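Putative sodium:solute symporter (PDB 5NV9) couples the inward sodium gradient to the uptake of sialic acid, chiefly N-acetylneuraminic acid, across the bacterial inner membrane. Local coordinates at residues 63-68 / 288-292; 82-86 / 281-286. All coordinates share one frame; numbering follows the deposited sequence.

How the contacts relate
Contacts 1 and 2 lie side by side on helix 267-301, their centres about 13 Å apart, and both reach the bound N-acetylneuraminic acid. Residues 281-286 of that helix face 82-86 on helix 80-87; after a gap of one residue, 288-292 face 63-68 on helix 61-73. Because helices 61-73 and 80-87 follow each other in the chain, the order is 63-68, 82-86, 281-286, 288-292, with contact 2 falling within the span that contact 1 closes. One long helix thus backs two successive pieces of the substrate site in this LeuT-fold symporter: T63 holds the sugar's carboxylate and O7, while Q82 holds O7 and reaches O9.

Contact 1: residues 63-68 / 288-292; sequences TFMSIP and FFAIG. With SLB (N-acetyl-beta-neuraminic acid), chain D.
F288 is the knob of this contact, lodged among T63, F64, I67 and P68 of the facing helix. With F64 it makes a T-shaped pair: the F288 edge points at the F64 face, centroids 4.9 Å apart and planes at 64°, and CE1 of F288 stands over the centre of the F64 ring. CG2 of T63 lies above one face of F288, toward its rim.

One turn on from T63, I67 makes a CH-pi contact. I67 CG2 sits 3.4 Å from the centroid of the F289 ring, almost on the ring normal. The branch gets there because CG2 is anti to the backbone N, and CG1 (chi1 -78°) is the branch that lies beside that N.

Backbones come close where P68 meets G292. The CA of G292 lies 3.1 Å from P68 O in a CA-H...O contact; the glycine lets the two backbones come this close. P68 CG also rests 3.3 Å from F288 O.

Polar bonding goes to the sugar: SLB O7 donates to T63 OG1 at 2.7 Å, and T63 N gives a weak bond to carboxylate oxygen O1A.

The axes of the two segments cross at -49° and approach to 8.1 Å. Around them, F64 packs on I336 and A339 of helix 328-361, F288 and I291 on helix 155-203, and P68 on L316 of helix 315-323.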
ATOM      1  N   THR A  63      -0.152  -6.176   5.824  1.00 21.83           N
ATOM      2  CA  THR A  63      -1.299  -7.071   5.749  1.00 23.68           C
ATOM      3  C   THR A  63      -0.854  -8.499   6.085  1.00 24.63           C
ATOM      4  O   THR A  63      -1.530  -9.217   6.862  1.00 22.48           O
ATOM      5  CB  THR A  63      -1.965  -7.062   4.329  1.00 24.73           C
ATOM      6  OG1 THR A  63      -2.817  -5.923   4.171  1.00 22.73           O
ATOM      7  CG2 THR A  63      -2.765  -8.361   4.038  1.00 24.83           C
ATOM      8  N   PHE A  64       0.293  -8.914   5.518  1.00 24.50           N
ATOM      9  CA  PHE A  64       0.684 -10.337   5.554  1.00 23.35           C
ATOM     10  C   PHE A  64       0.869 -10.795   7.003  1.00 25.32           C
ATOM     11  O   PHE A  64       0.396 -11.883   7.363  1.00 26.95           O
ATOM     12  CB  PHE A  64       1.956 -10.592   4.741  1.00 24.97           C
ATOM     13  CG  PHE A  64       2.139 -12.041   4.285  1.00 23.59           C
ATOM     14  CD1 PHE A  64       2.418 -13.059   5.192  1.00 22.44           C
ATOM     15  CD2 PHE A  64       2.084 -12.366   2.939  1.00 24.54           C
ATOM     16  CE1 PHE A  64       2.565 -14.394   4.754  1.00 23.81           C
ATOM     17  CE2 PHE A  64       2.265 -13.694   2.473  1.00 25.00           C
ATOM     18  CZ  PHE A  64       2.519 -14.707   3.375  1.00 24.80           C
HETATM   19  N   MSE A  65       1.540  -9.977   7.811  1.00 26.38           N
HETATM   20  CA  MSE A  65       1.787 -10.257   9.232  1.00 28.22           C
HETATM   21  C   MSE A  65       0.698  -9.797  10.171  1.00 29.04           C
HETATM   22  O   MSE A  65       0.409 -10.518  11.120  1.00 36.05           O
HETATM   23  CB  MSE A  65       3.091  -9.626   9.755  1.00 31.72           C
HETATM   24  CG  MSE A  65       4.095 -10.726  10.153  1.00 41.03           C
HETATM   25 SE   MSE A  65       4.672 -11.648   8.518  1.00 49.10          SE
HETATM   26  CE  MSE A  65       5.400 -10.076   7.585  1.00 47.87           C
ATOM     27  N   SER A  66       0.117  -8.604   9.958  1.00 26.86           N
ATOM     28  CA  SER A  66      -0.827  -8.025  10.894  1.00 26.77           C
ATOM     29  C   SER A  66      -2.219  -8.575  10.850  1.00 24.29           C
ATOM     30  O   SER A  66      -2.875  -8.597  11.870  1.00 23.01           O
ATOM     31  CB  SER A  66      -1.016  -6.516  10.640  1.00 32.97           C
ATOM     32  OG  SER A  66       0.175  -5.906  10.981  1.00 39.76           O
ATOM     33  N   ILE A  67      -2.709  -8.902   9.669  1.00 21.49           N
ATOM     34  CA  ILE A  67      -4.104  -9.298   9.559  1.00 24.11           C
ATOM     35  C   ILE A  67      -4.284 -10.656  10.257  1.00 22.89           C
ATOM     36  O   ILE A  67      -5.200 -10.784  11.099  1.00 22.97           O
ATOM     37  CB  ILE A  67      -4.678  -9.295   8.133  1.00 23.53           C
ATOM     38  CG1 ILE A  67      -5.028  -7.879   7.615  1.00 26.90           C
ATOM     39  CG2 ILE A  67      -5.908 -10.186   8.067  1.00 25.87           C
ATOM     40  CD1 ILE A  67      -5.838  -7.000   8.552  1.00 27.78           C
ATOM     41  N   PRO A  68      -3.405 -11.647   9.957  1.00 22.26           N
ATOM     42  CA  PRO A  68      -3.444 -12.891  10.757  1.00 23.20           C
ATOM     43  C   PRO A  68      -3.296 -12.665  12.287  1.00 23.35           C
ATOM     44  O   PRO A  68      -4.010 -13.312  13.062  1.00 20.49           O
ATOM     45  CB  PRO A  68      -2.276 -13.720  10.198  1.00 22.37           C
ATOM     46  CG  PRO A  68      -2.158 -13.237   8.767  1.00 21.86           C
ATOM     47  CD  PRO A  68      -2.477 -11.747   8.831  1.00 21.76           C
ATOM     48  N   PHE A 288      -5.950 -14.410   4.747  1.00 24.05           N
ATOM     49  CA  PHE A 288      -5.127 -13.862   5.838  1.00 23.79           C
ATOM     50  C   PHE A 288      -5.890 -13.878   7.184  1.00 22.59           C
ATOM     51  O   PHE A 288      -5.319 -14.197   8.214  1.00 21.71           O
ATOM     52  CB  PHE A 288      -4.546 -12.506   5.471  1.00 24.97           C
ATOM     53  CG  PHE A 288      -3.491 -12.596   4.408  1.00 25.94           C
ATOM     54  CD1 PHE A 288      -2.211 -13.050   4.721  1.00 28.71           C
ATOM     55  CD2 PHE A 288      -3.763 -12.297   3.097  1.00 26.17           C
ATOM     56  CE1 PHE A 288      -1.235 -13.219   3.726  1.00 28.11           C
ATOM     57  CE2 PHE A 288      -2.791 -12.468   2.093  1.00 25.98           C
ATOM     58  CZ  PHE A 288      -1.522 -12.892   2.415  1.00 24.48           C
ATOM     59  N   PHE A 289      -7.173 -13.558   7.157  1.00 22.85           N
ATOM     60  CA  PHE A 289      -8.018 -13.680   8.356  1.00 25.37           C
ATOM     61  C   PHE A 289      -8.111 -15.148   8.740  1.00 25.69           C
ATOM     62  O   PHE A 289      -7.919 -15.491   9.910  1.00 24.37           O
ATOM     63  CB  PHE A 289      -9.420 -13.086   8.099  1.00 25.39           C
ATOM     64  CG  PHE A 289      -9.411 -11.589   8.096  1.00 24.84           C
ATOM     65  CD1 PHE A 289      -9.457 -10.906   9.296  1.00 22.24           C
ATOM     66  CD2 PHE A 289      -9.240 -10.847   6.908  1.00 23.65           C
ATOM     67  CE1 PHE A 289      -9.429  -9.503   9.320  1.00 24.11           C
ATOM     68  CE2 PHE A 289      -9.174  -9.441   6.950  1.00 26.50           C
ATOM     69  CZ  PHE A 289      -9.253  -8.772   8.166  1.00 22.96           C
ATOM     70  N   ALA A 290      -8.397 -16.008   7.754  1.00 22.74           N
ATOM     71  CA  ALA A 290      -8.578 -17.430   8.024  1.00 21.80           C
ATOM     72  C   ALA A 290      -7.346 -18.022   8.646  1.00 19.73           C
ATOM     73  O   ALA A 290      -7.453 -18.851   9.576  1.00 20.81           O
ATOM     74  CB  ALA A 290      -9.043 -18.206   6.795  1.00 21.19           C
ATOM     75  N   ILE A 291      -6.179 -17.536   8.222  1.00 17.99           N
ATOM     76  CA  ILE A 291      -4.930 -17.953   8.834  1.00 19.35           C
ATOM     77  C   ILE A 291      -4.815 -17.668  10.354  1.00 18.19           C
ATOM     78  O   ILE A 291      -4.415 -18.568  11.112  1.00 18.11           O
ATOM     79  CB  ILE A 291      -3.689 -17.439   8.066  1.00 19.44           C
ATOM     80  CG1 ILE A 291      -3.540 -18.206   6.760  1.00 20.66           C
ATOM     81  CG2 ILE A 291      -2.428 -17.644   8.867  1.00 21.72           C
ATOM     82  CD1 ILE A 291      -2.757 -17.393   5.745  1.00 20.77           C
ATOM     83  N   GLY A 292      -5.162 -16.441  10.783  1.00 19.21           N
ATOM     84  CA  GLY A 292      -5.184 -16.078  12.201  1.00 19.14           C
ATOM     85  C   GLY A 292      -6.179 -16.881  12.989  1.00 18.98           C
ATOM     86  O   GLY A 292      -5.882 -17.344  14.056  1.00 20.00           O
TER
HETATM   87  C1  SLB D 503      -0.892  -3.061   3.362  1.00 27.24           C
HETATM   88  C2  SLB D 503      -2.228  -2.389   3.200  1.00 25.15           C
HETATM   89  C3  SLB D 503      -2.692  -1.886   4.547  1.00 24.67           C
HETATM   90  C4  SLB D 503      -4.149  -1.372   4.519  1.00 25.99           C
HETATM   91  C5  SLB D 503      -4.993  -2.560   4.056  1.00 26.42           C
HETATM   92  C6  SLB D 503      -4.497  -3.051   2.679  1.00 26.08           C
HETATM   93  C7  SLB D 503      -5.256  -4.261   2.117  1.00 24.20           C
HETATM   94  C8  SLB D 503      -4.704  -4.694   0.784  1.00 22.85           C
HETATM   95  C9  SLB D 503      -5.563  -5.788   0.150  1.00 24.83           C
HETATM   96  C10 SLB D 503      -7.365  -2.819   4.682  1.00 28.16           C
HETATM   97  C11 SLB D 503      -8.762  -2.537   4.194  1.00 31.60           C
HETATM   98  N5  SLB D 503      -6.415  -2.197   3.970  1.00 27.84           N
HETATM   99  O1A SLB D 503      -0.872  -4.326   3.550  1.00 24.48           O
HETATM  100  O1B SLB D 503       0.164  -2.322   3.355  1.00 29.61           O
HETATM  101  O2  SLB D 503      -2.151  -1.287   2.252  1.00 24.77           O
HETATM  102  O4  SLB D 503      -4.589  -0.943   5.853  1.00 24.67           O
HETATM  103  O6  SLB D 503      -3.125  -3.427   2.757  1.00 27.94           O
HETATM  104  O7  SLB D 503      -5.137  -5.388   2.991  1.00 23.82           O
HETATM  105  O8  SLB D 503      -4.621  -3.578  -0.094  1.00 25.09           O
HETATM  106  O9  SLB D 503      -6.891  -5.316  -0.189  1.00 27.58           O
HETATM  107  O10 SLB D 503      -7.123  -3.601   5.616  1.00 26.82           O

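Contact 2: residues 82-86 / 281-286; sequences QYLAI and VAIIPI. With SLB (N-acetyl-beta-neuraminic acid), chain D.
Helix segments 82-86 and 281-286 run nearly antiparallel, at 165°, with their axes 9.6 Å apart at closest approach. Q82 stands opposite V281 and Y83 opposite A282, and the second helix is kinked at P285 and I286.

Q82 reaches past this interface to the sugar. Its chain bends at chi2 (-71°), which brings the amide up against the CB-CG edge of the P285 ring, with OE1 3.3 Å from P285 CG, and presents both amide atoms to the glycerol tail. NE2 donates to SLB O7 at 3.0 Å in a nearly straight bond. SLB O9 donates to OE1 at 2.5 Å, a doubtfully short length; together the two bonds would hold the amide against rotation.

Y83 carries the polar link between the helices: its hydroxyl donates to A282 O at 2.9 Å, tilted 34° from the carbonyl plane. A water donates to V281 O at 2.6 Å and, weakly, to the same hydroxyl. CD1 of I286 also touches Y83 OH.

One turn after Q82, I86 lies alongside V281, the two pointing opposite ways, CG1 to CG1 3.8 Å, and I86 CD1 meets the methyl of A282.

V281 also packs on F55 of helix 47-58, another pocket residue. In this outward-open LeuT-fold transporter, Q82 and V281 line the sialic acid pocket beside the glycerol chain, V281 CG1 lying 3.7 Å from SLB O9.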
ATOM      1  N   GLN A  82     -11.860  -4.500   3.180  1.00 20.10           N
ATOM      2  CA  GLN A  82     -11.598  -5.049   1.851  1.00 22.00           C
ATOM      3  C   GLN A  82     -12.755  -4.879   0.885  1.00 21.08           C
ATOM      4  O   GLN A  82     -12.575  -4.541  -0.305  1.00 19.39           O
ATOM      5  CB  GLN A  82     -11.280  -6.569   1.953  1.00 22.22           C
ATOM      6  CG  GLN A  82     -10.237  -6.884   2.993  1.00 23.77           C
ATOM      7  CD  GLN A  82      -8.854  -6.416   2.573  1.00 23.84           C
ATOM      8  OE1 GLN A  82      -8.564  -6.274   1.389  1.00 23.77           O
ATOM      9  NE2 GLN A  82      -7.971  -6.299   3.524  1.00 25.42           N
ATOM     10  N   TYR A  83     -13.949  -5.136   1.391  1.00 23.23           N
ATOM     11  CA  TYR A  83     -15.147  -5.028   0.575  1.00 25.27           C
ATOM     12  C   TYR A  83     -15.526  -3.578   0.281  1.00 23.54           C
ATOM     13  O   TYR A  83     -16.076  -3.284  -0.777  1.00 24.37           O
ATOM     14  CB  TYR A  83     -16.282  -5.911   1.169  1.00 25.80           C
ATOM     15  CG  TYR A  83     -15.822  -7.360   1.094  1.00 27.48           C
ATOM     16  CD1 TYR A  83     -15.806  -8.041  -0.103  1.00 28.69           C
ATOM     17  CD2 TYR A  83     -15.280  -8.004   2.195  1.00 30.44           C
ATOM     18  CE1 TYR A  83     -15.298  -9.330  -0.205  1.00 29.07           C
ATOM     19  CE2 TYR A  83     -14.773  -9.299   2.102  1.00 29.64           C
ATOM     20  CZ  TYR A  83     -14.779  -9.948   0.895  1.00 29.85           C
ATOM     21  OH  TYR A  83     -14.323 -11.241   0.806  1.00 31.87           O
ATOM     22  N   LEU A  84     -15.171  -2.659   1.162  1.00 23.25           N
ATOM     23  CA  LEU A  84     -15.391  -1.231   0.866  1.00 23.75           C
ATOM     24  C   LEU A  84     -14.428  -0.761  -0.223  1.00 21.37           C
ATOM     25  O   LEU A  84     -14.705   0.173  -0.882  1.00 23.52           O
ATOM     26  CB  LEU A  84     -15.186  -0.355   2.094  1.00 23.15           C
ATOM     27  CG  LEU A  84     -16.239  -0.581   3.178  1.00 24.80           C
ATOM     28  CD1 LEU A  84     -15.915   0.191   4.471  1.00 24.62           C
ATOM     29  CD2 LEU A  84     -17.619  -0.235   2.661  1.00 25.44           C
ATOM     30  N   ALA A  85     -13.299  -1.428  -0.365  1.00 24.89           N
ATOM     31  CA  ALA A  85     -12.236  -1.073  -1.323  1.00 23.98           C
ATOM     32  C   ALA A  85     -12.686  -1.514  -2.694  1.00 26.96           C
ATOM     33  O   ALA A  85     -12.299  -0.913  -3.698  1.00 29.02           O
ATOM     34  CB  ALA A  85     -10.931  -1.747  -0.962  1.00 22.00           C
ATOM     35  N   ILE A  86     -13.488  -2.574  -2.741  1.00 26.12           N
ATOM     36  CA  ILE A  86     -14.074  -2.998  -4.001  1.00 28.07           C
ATOM     37  C   ILE A  86     -15.276  -2.111  -4.324  1.00 27.18           C
ATOM     38  O   ILE A  86     -15.409  -1.658  -5.448  1.00 26.94           O
ATOM     39  CB  ILE A  86     -14.504  -4.460  -3.943  1.00 29.06           C
ATOM     40  CG1 ILE A  86     -13.295  -5.337  -3.670  1.00 29.59           C
ATOM     41  CG2 ILE A  86     -15.271  -4.883  -5.203  1.00 27.95           C
ATOM     42  CD1 ILE A  86     -13.684  -6.774  -3.396  1.00 31.22           C
ATOM     43  N   VAL A 281      -8.992  -8.927  -4.304  1.00 21.83           N
ATOM     44  CA  VAL A 281      -9.319  -8.370  -3.038  1.00 21.64           C
ATOM     45  C   VAL A 281     -10.537  -9.114  -2.450  1.00 23.00           C
ATOM     46  O   VAL A 281     -10.682  -9.236  -1.232  1.00 21.12           O
ATOM     47  CB  VAL A 281      -9.547  -6.842  -3.162  1.00 22.20           C
ATOM     48  CG1 VAL A 281     -10.046  -6.274  -1.857  1.00 25.08           C
ATOM     49  CG2 VAL A 281      -8.254  -6.147  -3.563  1.00 22.59           C
ATOM     50  N   ALA A 282     -11.428  -9.582  -3.313  1.00 23.27           N
ATOM     51  CA  ALA A 282     -12.579 -10.333  -2.844  1.00 24.70           C
ATOM     52  C   ALA A 282     -12.216 -11.756  -2.333  1.00 25.48           C
ATOM     53  O   ALA A 282     -12.971 -12.340  -1.566  1.00 28.85           O
ATOM     54  CB  ALA A 282     -13.629 -10.425  -3.955  1.00 25.24           C
ATOM     55  N   ILE A 283     -11.074 -12.301  -2.719  1.00 26.43           N
ATOM     56  CA  ILE A 283     -10.766 -13.709  -2.452  1.00 30.07           C
ATOM     57  C   ILE A 283      -9.565 -13.864  -1.549  1.00 28.55           C
ATOM     58  O   ILE A 283      -9.648 -14.475  -0.479  1.00 34.16           O
ATOM     59  CB  ILE A 283     -10.517 -14.479  -3.750  1.00 33.31           C
ATOM     60  CG1 ILE A 283     -11.754 -14.464  -4.588  1.00 36.01           C
ATOM     61  CG2 ILE A 283     -10.130 -15.919  -3.446  1.00 39.14           C
ATOM     62  CD1 ILE A 283     -13.007 -14.884  -3.868  1.00 38.78           C
ATOM     63  N   ILE A 284      -8.468 -13.221  -1.894  1.00 26.67           N
ATOM     64  CA  ILE A 284      -7.220 -13.415  -1.117  1.00 24.88           C
ATOM     65  C   ILE A 284      -7.162 -12.987   0.385  1.00 23.82           C
ATOM     66  O   ILE A 284      -6.754 -13.802   1.201  1.00 19.19           O
ATOM     67  CB  ILE A 284      -6.004 -12.996  -1.966  1.00 25.68           C
ATOM     68  CG1 ILE A 284      -5.941 -13.894  -3.233  1.00 27.64           C
ATOM     69  CG2 ILE A 284      -4.683 -13.094  -1.213  1.00 25.68           C
ATOM     70  CD1 ILE A 284      -5.892 -15.417  -3.029  1.00 28.57           C
ATOM     71  N   PRO A 285      -7.516 -11.706   0.758  1.00 26.38           N
ATOM     72  CA  PRO A 285      -7.544 -11.244   2.152  1.00 24.40           C
ATOM     73  C   PRO A 285      -8.279 -12.151   3.095  1.00 24.24           C
ATOM     74  O   PRO A 285      -7.860 -12.298   4.255  1.00 23.87           O
ATOM     75  CB  PRO A 285      -8.270  -9.885   2.054  1.00 24.29           C
ATOM     76  CG  PRO A 285      -7.733  -9.390   0.753  1.00 26.29           C
ATOM     77  CD  PRO A 285      -7.786 -10.591  -0.147  1.00 25.82           C
ATOM     78  N   ILE A 286      -9.381 -12.740   2.641  1.00 22.52           N
ATOM     79  CA  ILE A 286     -10.089 -13.703   3.445  1.00 26.41           C
ATOM     80  C   ILE A 286      -9.110 -14.768   3.980  1.00 26.99           C
ATOM     81  O   ILE A 286      -9.234 -15.213   5.129  1.00 23.95           O
ATOM     82  CB  ILE A 286     -11.140 -14.482   2.650  1.00 31.17           C
ATOM     83  CG1 ILE A 286     -12.257 -13.598   2.159  1.00 38.30           C
ATOM     84  CG2 ILE A 286     -11.778 -15.543   3.532  1.00 32.48           C
ATOM     85  CD1 ILE A 286     -13.215 -14.343   1.232  1.00 42.07           C
TER
HETATM   86  C1  SLB D 503      -0.892  -3.061   3.362  1.00 27.24           C
HETATM   87  C2  SLB D 503      -2.228  -2.389   3.200  1.00 25.15           C
HETATM   88  C3  SLB D 503      -2.692  -1.886   4.547  1.00 24.67           C
HETATM   89  C4  SLB D 503      -4.149  -1.372   4.519  1.00 25.99           C
HETATM   90  C5  SLB D 503      -4.993  -2.560   4.056  1.00 26.42           C
HETATM   91  C6  SLB D 503      -4.497  -3.051   2.679  1.00 26.08           C
HETATM   92  C7  SLB D 503      -5.256  -4.261   2.117  1.00 24.20           C
HETATM   93  C8  SLB D 503      -4.704  -4.694   0.784  1.00 22.85           C
HETATM   94  C9  SLB D 503      -5.563  -5.788   0.150  1.00 24.83           C
HETATM   95  C10 SLB D 503      -7.365  -2.819   4.682  1.00 28.16           C
HETATM   96  C11 SLB D 503      -8.762  -2.537   4.194  1.00 31.60           C
HETATM   97  N5  SLB D 503      -6.415  -2.197   3.970  1.00 27.84           N
HETATM   98  O1A SLB D 503      -0.872  -4.326   3.550  1.00 24.48           O
HETATM   99  O1B SLB D 503       0.164  -2.322   3.355  1.00 29.61           O
HETATM  100  O2  SLB D 503      -2.151  -1.287   2.252  1.00 24.77           O
HETATM  101  O4  SLB D 503      -4.589  -0.943   5.853  1.00 24.67           O
HETATM  102  O6  SLB D 503      -3.125  -3.427   2.757  1.00 27.94           O
HETATM  103  O7  SLB D 503      -5.137  -5.388   2.991  1.00 23.82           O
HETATM  104  O8  SLB D 503      -4.621  -3.578  -0.094  1.00 25.09           O
HETATM  105  O9  SLB D 503      -6.891  -5.316  -0.189  1.00 27.58           O
HETATM  106  O10 SLB D 503      -7.123  -3.601   5.616  1.00 26.82           O
HETATM  107  O   HOH W   1     -11.352 -10.427   0.957  1.00 40.05           O